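Local coordinates for putative branched-chain amino acid ABC transporter, periplasmic branched-chain amino acid-binding protein (Pseudomonas protegens Pf-5, PDB 4RU0) that probably binds branched-chain amino acids or related small solutes in the periplasm and hands them to an ABC transporter for uptake, at residues E92-F97 and Y118-R123; G144-Y149 and E427-F432; F157-S162 and D390-G395. One frame throughout, in Å; residues are numbered along the deposited sequence.

Interaction 1: residues E92-F97 and Y118-R123; sequences ECYERF and YALSER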
ATOM      1  N   GLU A  92       6.772  18.530  -9.968  1.00 34.57           N
ATOM      2  CA  GLU A  92       6.235  19.884 -10.076  1.00 35.66           C
ATOM      3  C   GLU A  92       5.063  20.110  -9.124  1.00 36.54           C
ATOM      4  O   GLU A  92       4.891  21.206  -8.595  1.00 44.80           O
ATOM      5  CB  GLU A  92       5.792  20.181 -11.507  1.00 46.38           C
ATOM      6  CG  GLU A  92       6.934  20.229 -12.505  1.00 56.42           C
ATOM      7  CD  GLU A  92       6.443  20.405 -13.929  1.00 66.30           C
ATOM      8  OE1 GLU A  92       5.215  20.590 -14.113  1.00 69.18           O
ATOM      9  OE2 GLU A  92       7.281  20.355 -14.857  1.00 67.68           O
ATOM     10  N   CYS A  93       4.257  19.075  -8.917  1.00 36.65           N
ATOM     11  CA  CYS A  93       3.127  19.169  -8.002  1.00 37.56           C
ATOM     12  C   CYS A  93       3.612  19.356  -6.574  1.00 37.05           C
ATOM     13  O   CYS A  93       3.104  20.204  -5.846  1.00 37.95           O
ATOM     14  CB  CYS A  93       2.234  17.926  -8.108  1.00 37.77           C
ATOM     15  SG  CYS A  93       1.102  17.989  -9.517  1.00 82.54           S
ATOM     16  N   TYR A  94       4.615  18.572  -6.193  1.00 35.71           N
ATOM     17  CA  TYR A  94       5.207  18.669  -4.870  1.00 35.19           C
ATOM     18  C   TYR A  94       5.754  20.069  -4.620  1.00 40.20           C
ATOM     19  O   TYR A  94       5.550  20.636  -3.549  1.00 36.03           O
ATOM     20  CB  TYR A  94       6.314  17.631  -4.698  1.00 33.76           C
ATOM     21  CG  TYR A  94       7.199  17.870  -3.493  1.00 36.77           C
ATOM     22  CD1 TYR A  94       8.355  18.641  -3.595  1.00 32.76           C
ATOM     23  CD2 TYR A  94       6.882  17.323  -2.253  1.00 33.21           C
ATOM     24  CE1 TYR A  94       9.159  18.865  -2.500  1.00 32.36           C
ATOM     25  CE2 TYR A  94       7.689  17.537  -1.152  1.00 32.81           C
ATOM     26  CZ  TYR A  94       8.827  18.309  -1.286  1.00 32.40           C
ATOM     27  OH  TYR A  94       9.636  18.528  -0.202  1.00 32.12           O
ATOM     28  N   GLU A  95       6.453  20.619  -5.610  1.00 35.27           N
ATOM     29  CA  GLU A  95       7.045  21.947  -5.473  1.00 35.58           C
ATOM     30  C   GLU A  95       5.973  23.022  -5.408  1.00 37.13           C
ATOM     31  O   GLU A  95       6.161  24.054  -4.768  1.00 43.00           O
ATOM     32  CB  GLU A  95       8.009  22.234  -6.627  1.00 35.08           C
ATOM     33  CG  GLU A  95       9.266  21.382  -6.598  1.00 33.69           C
ATOM     34  CD  GLU A  95      10.192  21.731  -5.441  1.00 43.79           C
ATOM     35  OE1 GLU A  95      10.214  22.906  -5.015  1.00 42.57           O
ATOM     36  OE2 GLU A  95      10.901  20.829  -4.955  1.00 32.25           O
ATOM     37  N   ARG A  96       4.849  22.784  -6.076  1.00 37.96           N
ATOM     38  CA  ARG A  96       3.741  23.725  -6.019  1.00 39.61           C
ATOM     39  C   ARG A  96       3.085  23.703  -4.636  1.00 45.30           C
ATOM     40  O   ARG A  96       2.675  24.738  -4.117  1.00 48.75           O
ATOM     41  CB  ARG A  96       2.715  23.410  -7.107  1.00 40.44           C
ATOM     42  CG  ARG A  96       1.302  23.914  -6.808  1.00 48.12           C
ATOM     43  CD  ARG A  96       0.579  24.406  -8.057  1.00 52.53           C
ATOM     44  NE  ARG A  96       0.565  23.427  -9.141  1.00 55.88           N
ATOM     45  CZ  ARG A  96       1.416  23.434 -10.167  1.00 62.78           C
ATOM     46  NH1 ARG A  96       2.358  24.369 -10.250  1.00 63.98           N
ATOM     47  NH2 ARG A  96       1.332  22.501 -11.112  1.00 60.90           N
ATOM     48  N   PHE A  97       3.028  22.520  -4.033  1.00 41.49           N
ATOM     49  CA  PHE A  97       2.289  22.316  -2.795  1.00 40.18           C
ATOM     50  C   PHE A  97       3.118  22.452  -1.520  1.00 39.62           C
ATOM     51  O   PHE A  97       2.568  22.751  -0.460  1.00 44.26           O
ATOM     52  CB  PHE A  97       1.633  20.933  -2.807  1.00 44.82           C
ATOM     53  CG  PHE A  97       0.378  20.860  -3.623  1.00 46.35           C
ATOM     54  CD1 PHE A  97      -0.317  22.013  -3.954  1.00 48.25           C
ATOM     55  CD2 PHE A  97      -0.113  19.636  -4.054  1.00 40.86           C
ATOM     56  CE1 PHE A  97      -1.478  21.951  -4.702  1.00 51.46           C
ATOM     57  CE2 PHE A  97      -1.277  19.562  -4.801  1.00 50.21           C
ATOM     58  CZ  PHE A  97      -1.959  20.723  -5.126  1.00 53.16           C
ATOM     59  N   TYR A 118      10.076   8.125  -5.353  1.00 22.99           N
ATOM     60  CA  TYR A 118      11.494   7.817  -5.339  1.00 23.38           C
ATOM     61  C   TYR A 118      12.329   9.083  -5.555  1.00 32.74           C
ATOM     62  O   TYR A 118      13.291   9.334  -4.836  1.00 32.69           O
ATOM     63  CB  TYR A 118      11.820   6.779  -6.411  1.00 23.88           C
ATOM     64  CG  TYR A 118      13.177   6.138  -6.250  1.00 30.88           C
ATOM     65  CD1 TYR A 118      13.362   5.077  -5.369  1.00 39.37           C
ATOM     66  CD2 TYR A 118      14.268   6.581  -6.983  1.00 28.63           C
ATOM     67  CE1 TYR A 118      14.599   4.480  -5.217  1.00 44.23           C
ATOM     68  CE2 TYR A 118      15.521   5.984  -6.837  1.00 33.10           C
ATOM     69  CZ  TYR A 118      15.678   4.937  -5.952  1.00 42.16           C
ATOM     70  OH  TYR A 118      16.911   4.339  -5.799  1.00 47.48           O
ATOM     71  N   ALA A 119      11.935   9.885  -6.537  1.00 26.55           N
ATOM     72  CA  ALA A 119      12.681  11.082  -6.904  1.00 29.13           C
ATOM     73  C   ALA A 119      12.604  12.170  -5.837  1.00 37.47           C
ATOM     74  O   ALA A 119      13.518  12.986  -5.704  1.00 40.94           O
ATOM     75  CB  ALA A 119      12.178  11.625  -8.236  1.00 26.04           C
ATOM     76  N   LEU A 120      11.517  12.175  -5.074  1.00 23.70           N
ATOM     77  CA  LEU A 120      11.259  13.250  -4.114  1.00 31.82           C
ATOM     78  C   LEU A 120      11.907  13.038  -2.750  1.00 23.89           C
ATOM     79  O   LEU A 120      11.960  13.954  -1.938  1.00 24.19           O
ATOM     80  CB  LEU A 120       9.751  13.420  -3.915  1.00 23.38           C
ATOM     81  CG  LEU A 120       8.944  14.114  -5.003  1.00 23.59           C
ATOM     82  CD1 LEU A 120       7.468  14.050  -4.632  1.00 23.65           C
ATOM     83  CD2 LEU A 120       9.397  15.554  -5.162  1.00 24.01           C
ATOM     84  N   SER A 121      12.376  11.822  -2.502  1.00 23.91           N
ATOM     85  CA  SER A 121      12.837  11.416  -1.181  1.00 24.30           C
ATOM     86  C   SER A 121      13.879  12.349  -0.560  1.00 31.02           C
ATOM     87  O   SER A 121      13.755  12.742   0.600  1.00 26.98           O
ATOM     88  CB  SER A 121      13.408   9.998  -1.248  1.00 29.66           C
ATOM     89  OG  SER A 121      13.918   9.592   0.011  1.00 33.11           O
ATOM     90  N   GLU A 122      14.899  12.707  -1.329  1.00 25.85           N
ATOM     91  CA  GLU A 122      15.999  13.478  -0.779  1.00 27.08           C
ATOM     92  C   GLU A 122      15.592  14.921  -0.511  1.00 34.45           C
ATOM     93  O   GLU A 122      15.954  15.490   0.521  1.00 36.25           O
ATOM     94  CB  GLU A 122      17.214  13.416  -1.710  1.00 28.13           C
ATOM     95  CG  GLU A 122      17.716  11.990  -1.918  1.00 42.38           C
ATOM     96  CD  GLU A 122      18.945  11.902  -2.810  1.00 57.03           C
ATOM     97  OE1 GLU A 122      18.797  11.973  -4.051  1.00 67.90           O
ATOM     98  OE2 GLU A 122      20.063  11.734  -2.273  1.00 61.96           O
ATOM     99  N   ARG A 123      14.820  15.515  -1.411  1.00 32.64           N
ATOM    100  CA  ARG A 123      14.462  16.914  -1.219  1.00 36.77           C
ATOM    101  C   ARG A 123      13.311  17.050  -0.225  1.00 33.45           C
ATOM    102  O   ARG A 123      13.105  18.117   0.353  1.00 34.50           O
ATOM    103  CB  ARG A 123      14.136  17.590  -2.558  1.00 33.17           C
ATOM    104  CG  ARG A 123      12.767  17.335  -3.133  1.00 28.52           C
ATOM    105  CD  ARG A 123      12.537  18.254  -4.339  1.00 30.36           C
ATOM    106  NE  ARG A 123      13.333  17.887  -5.516  1.00 26.12           N
ATOM    107  CZ  ARG A 123      13.286  18.530  -6.685  1.00 26.64           C
ATOM    108  NH1 ARG A 123      12.495  19.582  -6.845  1.00 26.68           N
ATOM    109  NH2 ARG A 123      14.030  18.123  -7.703  1.00 27.35           N
TER

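Interaction 2: residues G144-Y149 and E427-F432; sequences GTVFPY and EKAAAF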
ATOM      1  N   GLY A 144      13.446   4.694  10.201  1.00 30.43           N
ATOM      2  CA  GLY A 144      13.329   6.139  10.220  1.00 30.25           C
ATOM      3  C   GLY A 144      14.516   6.872  10.816  1.00 30.85           C
ATOM      4  O   GLY A 144      14.531   8.102  10.831  1.00 28.96           O
ATOM      5  N   THR A 145      15.514   6.141  11.311  1.00 28.77           N
ATOM      6  CA  THR A 145      16.726   6.795  11.800  1.00 36.70           C
ATOM      7  C   THR A 145      17.569   7.233  10.613  1.00 33.75           C
ATOM      8  O   THR A 145      18.408   8.126  10.731  1.00 31.61           O
ATOM      9  CB  THR A 145      17.575   5.887  12.721  1.00 38.14           C
ATOM     10  OG1 THR A 145      18.113   4.790  11.968  1.00 30.97           O
ATOM     11  CG2 THR A 145      16.746   5.370  13.883  1.00 33.72           C
ATOM     12  N   VAL A 146      17.341   6.594   9.470  1.00 30.23           N
ATOM     13  CA  VAL A 146      18.059   6.936   8.245  1.00 31.80           C
ATOM     14  C   VAL A 146      17.132   7.704   7.305  1.00 24.50           C
ATOM     15  O   VAL A 146      17.580   8.527   6.508  1.00 24.21           O
ATOM     16  CB  VAL A 146      18.618   5.675   7.560  1.00 25.20           C
ATOM     17  CG1 VAL A 146      19.221   5.998   6.199  1.00 24.36           C
ATOM     18  CG2 VAL A 146      19.663   5.022   8.457  1.00 27.03           C
ATOM     19  N   PHE A 147      15.830   7.460   7.437  1.00 35.16           N
ATOM     20  CA  PHE A 147      14.829   8.123   6.601  1.00 30.53           C
ATOM     21  C   PHE A 147      13.794   8.899   7.415  1.00 27.40           C
ATOM     22  O   PHE A 147      12.639   8.493   7.489  1.00 27.13           O
ATOM     23  CB  PHE A 147      14.125   7.098   5.717  1.00 22.00           C
ATOM     24  CG  PHE A 147      15.007   6.517   4.656  1.00 21.09           C
ATOM     25  CD1 PHE A 147      15.798   5.414   4.925  1.00 21.14           C
ATOM     26  CD2 PHE A 147      15.046   7.075   3.388  1.00 20.55           C
ATOM     27  CE1 PHE A 147      16.609   4.879   3.948  1.00 24.70           C
ATOM     28  CE2 PHE A 147      15.854   6.544   2.409  1.00 20.75           C
ATOM     29  CZ  PHE A 147      16.637   5.445   2.686  1.00 21.55           C
ATOM     30  N   PRO A 148      14.204  10.037   7.996  1.00 28.23           N
ATOM     31  CA  PRO A 148      13.350  10.830   8.886  1.00 28.50           C
ATOM     32  C   PRO A 148      12.006  11.214   8.272  1.00 26.75           C
ATOM     33  O   PRO A 148      11.000  11.201   8.979  1.00 27.97           O
ATOM     34  CB  PRO A 148      14.189  12.089   9.150  1.00 27.72           C
ATOM     35  CG  PRO A 148      15.578  11.706   8.829  1.00 27.19           C
ATOM     36  CD  PRO A 148      15.496  10.697   7.741  1.00 25.56           C
ATOM     37  N   TYR A 149      11.985  11.541   6.983  1.00 25.69           N
ATOM     38  CA  TYR A 149      10.769  12.048   6.355  1.00 26.05           C
ATOM     39  C   TYR A 149      10.238  11.168   5.218  1.00 27.57           C
ATOM     40  O   TYR A 149       9.524  11.638   4.336  1.00 25.17           O
ATOM     41  CB  TYR A 149      11.012  13.477   5.863  1.00 26.60           C
ATOM     42  CG  TYR A 149      11.171  14.432   7.022  1.00 34.75           C
ATOM     43  CD1 TYR A 149      12.425  14.711   7.553  1.00 28.16           C
ATOM     44  CD2 TYR A 149      10.059  15.012   7.622  1.00 29.81           C
ATOM     45  CE1 TYR A 149      12.568  15.563   8.630  1.00 29.73           C
ATOM     46  CE2 TYR A 149      10.193  15.866   8.699  1.00 31.43           C
ATOM     47  CZ  TYR A 149      11.446  16.136   9.201  1.00 31.32           C
ATOM     48  OH  TYR A 149      11.580  16.986  10.273  1.00 53.75           O
ATOM     49  N   GLU A 427      20.508  -3.552   7.659  1.00 35.31           N
ATOM     50  CA  GLU A 427      21.634  -3.602   6.732  1.00 29.91           C
ATOM     51  C   GLU A 427      21.451  -2.655   5.549  1.00 31.41           C
ATOM     52  O   GLU A 427      22.343  -1.874   5.218  1.00 28.97           O
ATOM     53  CB  GLU A 427      21.835  -5.024   6.211  1.00 35.19           C
ATOM     54  CG  GLU A 427      22.904  -5.118   5.130  1.00 51.20           C
ATOM     55  CD  GLU A 427      22.545  -6.106   4.035  1.00 63.32           C
ATOM     56  OE1 GLU A 427      22.353  -7.304   4.343  1.00 66.63           O
ATOM     57  OE2 GLU A 427      22.460  -5.680   2.862  1.00 72.78           O
ATOM     58  N   LYS A 428      20.288  -2.739   4.917  1.00 27.35           N
ATOM     59  CA  LYS A 428      19.999  -1.957   3.724  1.00 31.14           C
ATOM     60  C   LYS A 428      20.000  -0.454   4.027  1.00 29.83           C
ATOM     61  O   LYS A 428      20.558   0.338   3.271  1.00 33.51           O
ATOM     62  CB  LYS A 428      18.657  -2.396   3.136  1.00 28.57           C
ATOM     63  CG  LYS A 428      18.395  -1.920   1.715  1.00 42.16           C
ATOM     64  CD  LYS A 428      17.266  -2.737   1.082  1.00 47.73           C
ATOM     65  CE  LYS A 428      17.033  -2.356  -0.373  1.00 49.85           C
ATOM     66  NZ  LYS A 428      16.099  -3.320  -1.028  1.00 52.43           N
ATOM     67  N   ALA A 429      19.387  -0.070   5.144  1.00 26.86           N
ATOM     68  CA  ALA A 429      19.328   1.330   5.546  1.00 27.15           C
ATOM     69  C   ALA A 429      20.701   1.877   5.921  1.00 32.25           C
ATOM     70  O   ALA A 429      20.964   3.070   5.765  1.00 31.43           O
ATOM     71  CB  ALA A 429      18.365   1.506   6.708  1.00 27.69           C
ATOM     72  N   ALA A 430      21.573   1.007   6.426  1.00 29.16           N
ATOM     73  CA  ALA A 430      22.900   1.431   6.857  1.00 30.45           C
ATOM     74  C   ALA A 430      23.800   1.641   5.653  1.00 30.17           C
ATOM     75  O   ALA A 430      24.582   2.592   5.612  1.00 30.75           O
ATOM     76  CB  ALA A 430      23.509   0.413   7.811  1.00 31.88           C
ATOM     77  N   ALA A 431      23.688   0.744   4.678  1.00 29.43           N
ATOM     78  CA  ALA A 431      24.410   0.890   3.418  1.00 29.26           C
ATOM     79  C   ALA A 431      24.050   2.223   2.763  1.00 33.16           C
ATOM     80  O   ALA A 431      24.923   2.942   2.277  1.00 34.23           O
ATOM     81  CB  ALA A 431      24.099  -0.268   2.486  1.00 28.57           C
ATOM     82  N   PHE A 432      22.759   2.545   2.773  1.00 27.91           N
ATOM     83  CA  PHE A 432      22.263   3.808   2.241  1.00 28.91           C
ATOM     84  C   PHE A 432      22.830   4.996   3.011  1.00 27.77           C
ATOM     85  O   PHE A 432      23.274   5.973   2.413  1.00 27.87           O
ATOM     86  CB  PHE A 432      20.730   3.843   2.281  1.00 26.00           C
ATOM     87  CG  PHE A 432      20.134   5.059   1.631  1.00 25.55           C
ATOM     88  CD1 PHE A 432      19.784   5.040   0.288  1.00 24.90           C
ATOM     89  CD2 PHE A 432      19.912   6.219   2.361  1.00 25.96           C
ATOM     90  CE1 PHE A 432      19.236   6.159  -0.317  1.00 24.70           C
ATOM     91  CE2 PHE A 432      19.362   7.349   1.762  1.00 25.69           C
ATOM     92  CZ  PHE A 432      19.021   7.317   0.423  1.00 25.08           C
TER

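Interaction 3: residues F157-S162 and D390-G395; sequences FYSEAS and DHEGGG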
ATOM      1  N   PHE A 157       7.170  -4.425   0.910  1.00 19.66           N
ATOM      2  CA  PHE A 157       7.322  -5.676   0.178  1.00 18.07           C
ATOM      3  C   PHE A 157       8.096  -6.730   0.969  1.00 22.35           C
ATOM      4  O   PHE A 157       7.892  -7.930   0.774  1.00 16.11           O
ATOM      5  CB  PHE A 157       8.001  -5.413  -1.164  1.00 14.73           C
ATOM      6  CG  PHE A 157       7.189  -4.550  -2.086  1.00 15.16           C
ATOM      7  CD1 PHE A 157       5.852  -4.841  -2.332  1.00 15.77           C
ATOM      8  CD2 PHE A 157       7.751  -3.430  -2.688  1.00 28.68           C
ATOM      9  CE1 PHE A 157       5.094  -4.040  -3.180  1.00 26.28           C
ATOM     10  CE2 PHE A 157       6.998  -2.621  -3.532  1.00 24.21           C
ATOM     11  CZ  PHE A 157       5.668  -2.929  -3.780  1.00 20.67           C
ATOM     12  N   TYR A 158       8.968  -6.296   1.876  1.00 17.13           N
ATOM     13  CA  TYR A 158       9.666  -7.252   2.734  1.00 25.32           C
ATOM     14  C   TYR A 158       8.672  -7.940   3.660  1.00 24.98           C
ATOM     15  O   TYR A 158       8.647  -9.166   3.752  1.00 24.96           O
ATOM     16  CB  TYR A 158      10.770  -6.575   3.551  1.00 16.97           C
ATOM     17  CG  TYR A 158      12.077  -6.417   2.808  1.00 23.41           C
ATOM     18  CD1 TYR A 158      12.105  -6.300   1.425  1.00 22.88           C
ATOM     19  CD2 TYR A 158      13.289  -6.387   3.490  1.00 29.63           C
ATOM     20  CE1 TYR A 158      13.301  -6.149   0.743  1.00 27.36           C
ATOM     21  CE2 TYR A 158      14.491  -6.239   2.816  1.00 29.53           C
ATOM     22  CZ  TYR A 158      14.490  -6.124   1.440  1.00 38.94           C
ATOM     23  OH  TYR A 158      15.676  -5.976   0.751  1.00 45.93           O
ATOM     24  N   SER A 159       7.847  -7.150   4.344  1.00 25.88           N
ATOM     25  CA  SER A 159       6.810  -7.708   5.206  1.00 25.30           C
ATOM     26  C   SER A 159       5.810  -8.543   4.415  1.00 18.99           C
ATOM     27  O   SER A 159       5.320  -9.551   4.905  1.00 23.36           O
ATOM     28  CB  SER A 159       6.071  -6.597   5.952  1.00 20.82           C
ATOM     29  OG  SER A 159       6.936  -5.904   6.826  1.00 26.68           O
ATOM     30  N   GLU A 160       5.507  -8.107   3.195  1.00 29.17           N
ATOM     31  CA  GLU A 160       4.547  -8.813   2.357  1.00 27.42           C
ATOM     32  C   GLU A 160       5.024 -10.236   2.098  1.00 21.02           C
ATOM     33  O   GLU A 160       4.235 -11.180   2.153  1.00 22.27           O
ATOM     34  CB  GLU A 160       4.324  -8.093   1.030  1.00 17.09           C
ATOM     35  CG  GLU A 160       3.151  -8.660   0.242  1.00 17.45           C
ATOM     36  CD  GLU A 160       3.105  -8.156  -1.188  1.00 33.64           C
ATOM     37  OE1 GLU A 160       4.172  -7.791  -1.733  1.00 27.11           O
ATOM     38  OE2 GLU A 160       2.001  -8.129  -1.770  1.00 37.73           O
ATOM     39  N   ALA A 161       6.318 -10.381   1.833  1.00 24.01           N
ATOM     40  CA  ALA A 161       6.918 -11.692   1.642  1.00 18.00           C
ATOM     41  C   ALA A 161       6.657 -12.563   2.859  1.00 20.95           C
ATOM     42  O   ALA A 161       6.214 -13.704   2.727  1.00 26.09           O
ATOM     43  CB  ALA A 161       8.411 -11.569   1.381  1.00 17.00           C
ATOM     44  N   SER A 162       6.913 -12.014   4.043  1.00 19.81           N
ATOM     45  CA  SER A 162       6.698 -12.758   5.279  1.00 24.03           C
ATOM     46  C   SER A 162       5.240 -13.191   5.448  1.00 20.68           C
ATOM     47  O   SER A 162       4.978 -14.347   5.756  1.00 21.41           O
ATOM     48  CB  SER A 162       7.138 -11.936   6.485  1.00 21.24           C
ATOM     49  OG  SER A 162       7.071 -12.711   7.672  1.00 28.57           O
ATOM     50  N   ASP A 390      10.632   2.585  13.301  1.00 42.54           N
ATOM     51  CA  ASP A 390       9.744   1.810  12.435  1.00 42.10           C
ATOM     52  C   ASP A 390       8.704   2.665  11.721  1.00 41.91           C
ATOM     53  O   ASP A 390       7.643   2.957  12.267  1.00 42.67           O
ATOM     54  CB  ASP A 390       9.038   0.722  13.252  1.00 44.33           C
ATOM     55  CG  ASP A 390       8.015  -0.054  12.438  1.00 46.91           C
ATOM     56  OD1 ASP A 390       8.172  -0.148  11.201  1.00 51.51           O
ATOM     57  OD2 ASP A 390       7.049  -0.573  13.036  1.00 43.44           O
ATOM     58  N   HIS A 391       9.000   3.031  10.481  1.00 41.02           N
ATOM     59  CA  HIS A 391       8.095   3.856   9.692  1.00 40.88           C
ATOM     60  C   HIS A 391       7.075   3.024   8.904  1.00 41.31           C
ATOM     61  O   HIS A 391       6.325   3.558   8.084  1.00 40.63           O
ATOM     62  CB  HIS A 391       8.899   4.750   8.744  1.00 40.16           C
ATOM     63  CG  HIS A 391       9.511   5.942   9.418  1.00 40.49           C
ATOM     64  ND1 HIS A 391      10.099   6.970   8.715  1.00 40.08           N
ATOM     65  CD2 HIS A 391       9.618   6.269  10.726  1.00 41.29           C
ATOM     66  CE1 HIS A 391      10.544   7.886   9.565  1.00 40.59           C
ATOM     67  NE2 HIS A 391      10.264   7.476  10.793  1.00 41.33           N
ATOM     68  N   GLU A 392       7.042   1.721   9.163  1.00 40.83           N
ATOM     69  CA  GLU A 392       6.045   0.852   8.550  1.00 40.86           C
ATOM     70  C   GLU A 392       4.852   0.709   9.482  1.00 41.95           C
ATOM     71  O   GLU A 392       3.729   1.062   9.131  1.00 42.33           O
ATOM     72  CB  GLU A 392       6.626  -0.528   8.222  1.00 40.44           C
ATOM     73  CG  GLU A 392       5.649  -1.417   7.469  1.00 40.47           C
ATOM     74  CD  GLU A 392       6.163  -2.836   7.254  1.00 47.78           C
ATOM     75  OE1 GLU A 392       7.146  -3.232   7.916  1.00 48.70           O
ATOM     76  OE2 GLU A 392       5.574  -3.556   6.419  1.00 46.70           O
ATOM     77  N   GLY A 393       5.112   0.178  10.672  1.00 42.57           N
ATOM     78  CA  GLY A 393       4.124   0.145  11.738  1.00 43.79           C
ATOM     79  C   GLY A 393       2.970  -0.825  11.582  1.00 44.33           C
ATOM     80  O   GLY A 393       2.072  -0.846  12.423  1.00 45.49           O
ATOM     81  N   GLY A 394       2.983  -1.627  10.519  1.00 50.48           N
ATOM     82  CA  GLY A 394       1.904  -2.573  10.271  1.00 44.16           C
ATOM     83  C   GLY A 394       2.390  -3.971   9.935  1.00 46.29           C
ATOM     84  O   GLY A 394       2.587  -4.802  10.819  1.00 50.29           O
ATOM     85  N   GLY A 395       2.573  -4.233   8.644  1.00 42.87           N
ATOM     86  CA  GLY A 395       3.127  -5.493   8.190  1.00 42.44           C
ATOM     87  C   GLY A 395       2.144  -6.649   8.080  1.00 51.45           C
ATOM     88  O   GLY A 395       2.559  -7.800   8.046  1.00 51.92           O
TER

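Interaction 1: residues E92-F97 and Y118-R123
E95 OE2 receives the N-H of R123 NH1 at 2.8 Å, a nearly straight bond (166°) and the polar half of the contact between helices 87-97 and 114-126. The donor points along its own guanidinium plane, but it meets the acceptor from well above the carboxylate plane, and the two flat groups are turned steeply against each other. It is therefore a one-pronged salt bridge, in which a single oxygen of E95 meets the edge of R123. A bend at chi2 carries the E95 carboxylate out to the arginine, while its other oxygen, OE1, pairs with K98.

Beside the ion pair lies the ring of Y94, with E95 OE2 at its edge. CG of the tyrosine is 3.6 Å from L120 CD2, and Y94 CB packs against both leucine methyls, L120 CD1 at 3.8 Å. With CG anti to the backbone N (chi1 166°), the Y94 ring extends past the leucine to R123, where CE1 lies 3.9 Å from R123 CD. The arginine meets the ring through CG and CD, with its guanidinium turned steeply to the ring plane and directed at E95. The phenol oxygen of Y94 is claimed by D127, just beyond helix 114-126, and Y109 meets the tyrosine ring edge-to-face.

The axes of the two short helical segments approach to 11.3 Å at 35°, a separation bridged by long side chains. C93, disulfide-bonded to C81, ties the first helix to strand 76-82. R123 thus serves two ends, its methylenes adding to the apolar layer and its charge probably being partly neutralised by E95 at the more exposed margin.

Interaction 2: residues G144-Y149 and E427-F432
V146 reaches helix 418-435 at A429, beginning with CB, which lies 3.9 Å from the carbonyl oxygen of A429. Its two methyls then part. CG1, anti to the backbone N (chi1 173°), approaches A429 O to 3.4 Å and also meets the ring of F432, with F432 CD2 at 3.9 Å. CG2 stays over the alanine, 4.1 Å from A429 CB. The valine thus straddles one turn of the helix, between residues three apart in sequence.

F147 adds an aromatic contact. The tip of its ring, CZ, stands over one face of F432 and toward the rim, only 3.4 Å from F432 CD2. One atom back from the tip, F147 CE2 packs against F432 CE2 at 3.7 Å. The ring centroids are 4.6 Å apart and the planes are inclined at 36°, an oblique aromatic pair. V146 CG1 and F147 CZ both approach the F432 ring from the same side, the first obliquely and the second over the face, while E140 and A141 also border F147.

The contact is almost wholly apolar. It joins the irregular loop between strands 131-132 and 150-151 to one flank of the C-terminal helix 418-435. Backbone bonds to R441, beyond the end of that helix, fasten the same loop again at T145. The loop thus touches helix 418-435 through V146 and F147 and helix 355-363 through P148 and Y149.

Interaction 3: residues F157-S162 and D390-G395
S159 OG donates a hydrogen bond to E392 OE2 at 2.7 Å, joining the first turn of helix 157-172 to the glycine-rich loop that leads into strand 396-402. The hydroxyl approaches on the syn lone pair of OE2, the side facing the other carboxylate oxygen, and consequently S159 OG also lies 2.9 Å from E392 OE1. Its chi1 of -64° sets OG beside the backbone N and opposite the carbonyl carbon, pointing it at the loop.

E392 answers with a fully stretched chain: CG is anti to the backbone N (chi1 -175°) and chi2 continues the same line (-174°), so the carboxylate is carried straight out to the helix. OE2 has a second donor in the backbone N of T156, just ahead of the helix. Replacing E392 by an alanine would probably leave S159 OG and the T156 amide without their shared acceptor and open a gap between loop and helix.

The base of this arm is shaped by D390. E392 N donates to D390 OD1 at 3.0 Å, an Asx turn. G393 N donates to the same D390 OD1 at 3.1 Å. Both donors come from the same face of the carboxylate plane. Past the turn, the loop comes back to the helix at G395, whose CA is 3.9 Å from S159 CB. G393 and G395 both have positive phi, a backbone shape that suits glycine.

All three touching residues are buried, and S159 OG and the T156 amide both find their acceptor in E392 OE2. The two donors on OE2 would be expected to favour a negatively charged E392, stabilising an acidic group inside the protein.

Along the chain, interaction 1 closes before either of the others opens, whereas interaction 3 falls wholly between the two halves of interaction 2. The centres of interactions 1 and 3 are about 24 Å apart and those of 1 and 2 about 19 Å, without contact; those of 2 and 3 are about 15 Å apart, and the two meet directly. There K428 NZ on helix 418-435 probably bonds Y158 OH on helix 157-172, and H391 packs against the loop of 144-149. S121 of interaction 1 and H391 of interaction 3 both bond N150. Interaction 1 joins helices 87-97 and 114-126, close in sequence; the others tie distant chain segments together within a periplasmic-binding-protein fold.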